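Local coordinates for protein NanS-p (Escherichia phage vB_EcoP_24B, PDB 6YP6) that is a phage-encoded carbohydrate esterase, this part of which probably binds sugars, at residues 72-77 / 211-216. Residues are numbered along the deposited sequence; the frame is centred on the assembly and turned at random. Where two conformers were deposited one is given.
Sequences QIRCRF and SIAVEV
R74 and E215 form a salt bridge across two antiparallel strands, diagonally from one hydrogen-bonded pair to the next. R74 NH2 gives a nearly straight bond to E215 OE2 at 2.8 Å, and R74 NE adds a weak one to E215 OE1 at 3.2 Å. Guanidinium and carboxylate planes are turned 67° apart: OE2 lies in the guanidinium plane, while NH2 meets it from above the carboxylate plane. R74 CG sits between the backbone N and carbonyl carbon (chi1 57°), and the chain then runs extended over the neighbouring strand. There A213 CB lies beneath the centre of the guanidinium, 3.7 Å from R74 CZ. At the edge remote from the glutamate, a water accepts from R74 NH1 at 2.7 Å and also bonds to S211 OG.

Underneath runs a regular backbone ladder. Q72 with E215 and R74 with A213 each exchange two N-H to O bonds, and R76 N reaches S211 O at 3.1 Å. The intervening pairs, I73 with V214 and C75 with I212, are non-hydrogen-bonded and turn their side chains to the opposite face. I73 CG1 lies 4.1 Å from V214 CG2, the two side by side, and C75 SG touches I212 CG1. On that face I73 and C75 also pack on W94, M90 and F92 of strand 88-95 in the second sheet, the core of a beta sandwich.

The join is thus two-sided: apolar contacts face the interior, while on the partly exposed outer face paired charges and a water tie the strands together, with the guanidinium held at its edge and on one face.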
loop_
_atom_site.group_PDB
_atom_site.type_symbol
_atom_site.label_atom_id
_atom_site.label_comp_id
_atom_site.label_asym_id
_atom_site.label_seq_id
_atom_site.Cartn_x
_atom_site.Cartn_y
_atom_site.Cartn_z
ATOM N N GLN A 72 -3.944 11.287 3.197
ATOM C CA GLN A 72 -4.231 9.870 3.053
ATOM C C GLN A 72 -3.245 9.205 2.102
ATOM O O GLN A 72 -2.723 9.831 1.178
ATOM C CB GLN A 72 -5.648 9.625 2.513
ATOM C CG GLN A 72 -6.776 10.160 3.365
ATOM C CD GLN A 72 -8.095 9.531 2.995
ATOM O OE1 GLN A 72 -8.312 9.128 1.850
ATOM N NE2 GLN A 72 -8.969 9.400 3.971
ATOM N N ILE A 73 -3.006 7.918 2.350
ATOM C CA ILE A 73 -2.400 6.987 1.405
ATOM C C ILE A 73 -3.546 6.105 0.924
ATOM O O ILE A 73 -4.272 5.554 1.755
ATOM C CB ILE A 73 -1.340 6.119 2.102
ATOM C CG1 ILE A 73 -0.271 6.966 2.804
ATOM C CG2 ILE A 73 -0.728 5.119 1.115
ATOM C CD1 ILE A 73 0.664 6.163 3.692
ATOM N N ARG A 74 -3.735 5.976 -0.391
ATOM C CA ARG A 74 -4.910 5.263 -0.893
ATOM C C ARG A 74 -4.584 4.403 -2.105
ATOM O O ARG A 74 -3.661 4.683 -2.878
ATOM C CB ARG A 74 -6.079 6.200 -1.224
ATOM C CG ARG A 74 -5.772 7.276 -2.211
ATOM C CD ARG A 74 -7.050 8.000 -2.588
ATOM N NE ARG A 74 -6.841 9.139 -3.477
ATOM C CZ ARG A 74 -6.816 9.073 -4.807
ATOM N NH1 ARG A 74 -6.943 7.916 -5.431
ATOM N NH2 ARG A 74 -6.644 10.179 -5.512
ATOM N N CYS A 75 -5.387 3.356 -2.277
ATOM C CA CYS A 75 -5.299 2.487 -3.436
ATOM C C CYS A 75 -6.661 1.871 -3.712
ATOM O O CYS A 75 -7.343 1.432 -2.788
ATOM C CB CYS A 75 -4.280 1.373 -3.172
ATOM S SG CYS A 75 -4.078 0.131 -4.482
ATOM N N ARG A 76 -7.019 1.793 -4.988
ATOM C CA ARG A 76 -8.178 1.034 -5.446
ATOM C C ARG A 76 -7.658 -0.126 -6.289
ATOM O O ARG A 76 -6.860 0.083 -7.216
ATOM C CB ARG A 76 -9.141 1.932 -6.226
ATOM C CG ARG A 76 -10.375 1.188 -6.729
ATOM C CD ARG A 76 -11.503 2.127 -7.128
ATOM N NE ARG A 76 -12.736 1.401 -7.454
ATOM C CZ ARG A 76 -13.125 1.040 -8.681
ATOM N NH1 ARG A 76 -12.402 1.334 -9.756
ATOM N NH2 ARG A 76 -14.264 0.385 -8.834
ATOM N N PHE A 77 -8.100 -1.342 -5.959
ATOM C CA PHE A 77 -7.504 -2.556 -6.505
ATOM C C PHE A 77 -8.548 -3.659 -6.563
ATOM O O PHE A 77 -9.572 -3.616 -5.883
ATOM C CB PHE A 77 -6.294 -3.012 -5.647
ATOM C CG PHE A 77 -6.697 -3.516 -4.294
ATOM C CD1 PHE A 77 -6.938 -2.630 -3.250
ATOM C CD2 PHE A 77 -6.896 -4.867 -4.073
ATOM C CE1 PHE A 77 -7.366 -3.100 -2.015
ATOM C CE2 PHE A 77 -7.320 -5.331 -2.842
ATOM C CZ PHE A 77 -7.550 -4.448 -1.809
ATOM N N SER A 211 -5.723 2.843 -9.120
ATOM C CA SER A 211 -4.975 4.018 -8.721
ATOM C C SER A 211 -4.243 3.740 -7.417
ATOM O O SER A 211 -4.635 2.875 -6.625
ATOM C CB SER A 211 -5.915 5.210 -8.533
ATOM O OG SER A 211 -6.848 4.950 -7.500
ATOM N N ILE A 212 -3.166 4.504 -7.216
ATOM C CA ILE A 212 -2.429 4.606 -5.958
ATOM C C ILE A 212 -2.146 6.087 -5.775
ATOM O O ILE A 212 -1.735 6.748 -6.731
ATOM C CB ILE A 212 -1.076 3.867 -6.018
ATOM C CG1 ILE A 212 -1.256 2.387 -6.335
ATOM C CG2 ILE A 212 -0.297 4.046 -4.709
ATOM C CD1 ILE A 212 0.019 1.703 -6.758
ATOM N N ALA A 213 -2.340 6.620 -4.575
ATOM C CA ALA A 213 -2.012 8.025 -4.377
ATOM C C ALA A 213 -1.666 8.307 -2.926
ATOM O O ALA A 213 -2.108 7.603 -2.014
ATOM C CB ALA A 213 -3.159 8.955 -4.794
ATOM N N VAL A 214 -0.882 9.360 -2.722
ATOM C CA VAL A 214 -0.752 9.998 -1.421
ATOM C C VAL A 214 -1.194 11.435 -1.602
ATOM O O VAL A 214 -0.703 12.128 -2.503
ATOM C CB VAL A 214 0.671 9.907 -0.846
ATOM C CG1 VAL A 214 0.717 10.584 0.515
ATOM C CG2 VAL A 214 1.116 8.456 -0.741
ATOM N N GLU A 215 -2.129 11.869 -0.769
ATOM C CA GLU A 215 -2.667 13.222 -0.808
ATOM C C GLU A 215 -2.447 13.867 0.550
ATOM O O GLU A 215 -2.456 13.186 1.585
ATOM C CB GLU A 215 -4.156 13.186 -1.172
ATOM C CG GLU A 215 -4.386 12.759 -2.620
ATOM C CD GLU A 215 -5.826 12.414 -2.958
ATOM O OE1 GLU A 215 -6.606 12.012 -2.061
ATOM O OE2 GLU A 215 -6.179 12.539 -4.150
ATOM N N VAL A 216 -2.216 15.176 0.534
ATOM C CA VAL A 216 -1.940 15.951 1.734
ATOM C C VAL A 216 -2.978 17.057 1.813
ATOM O O VAL A 216 -3.246 17.747 0.821
ATOM C CB VAL A 216 -0.509 16.520 1.714
ATOM C CG1 VAL A 216 -0.238 17.323 2.955
ATOM C CG2 VAL A 216 0.498 15.366 1.586
HETATM O O HOH W 1 -6.810 5.279 -4.728
#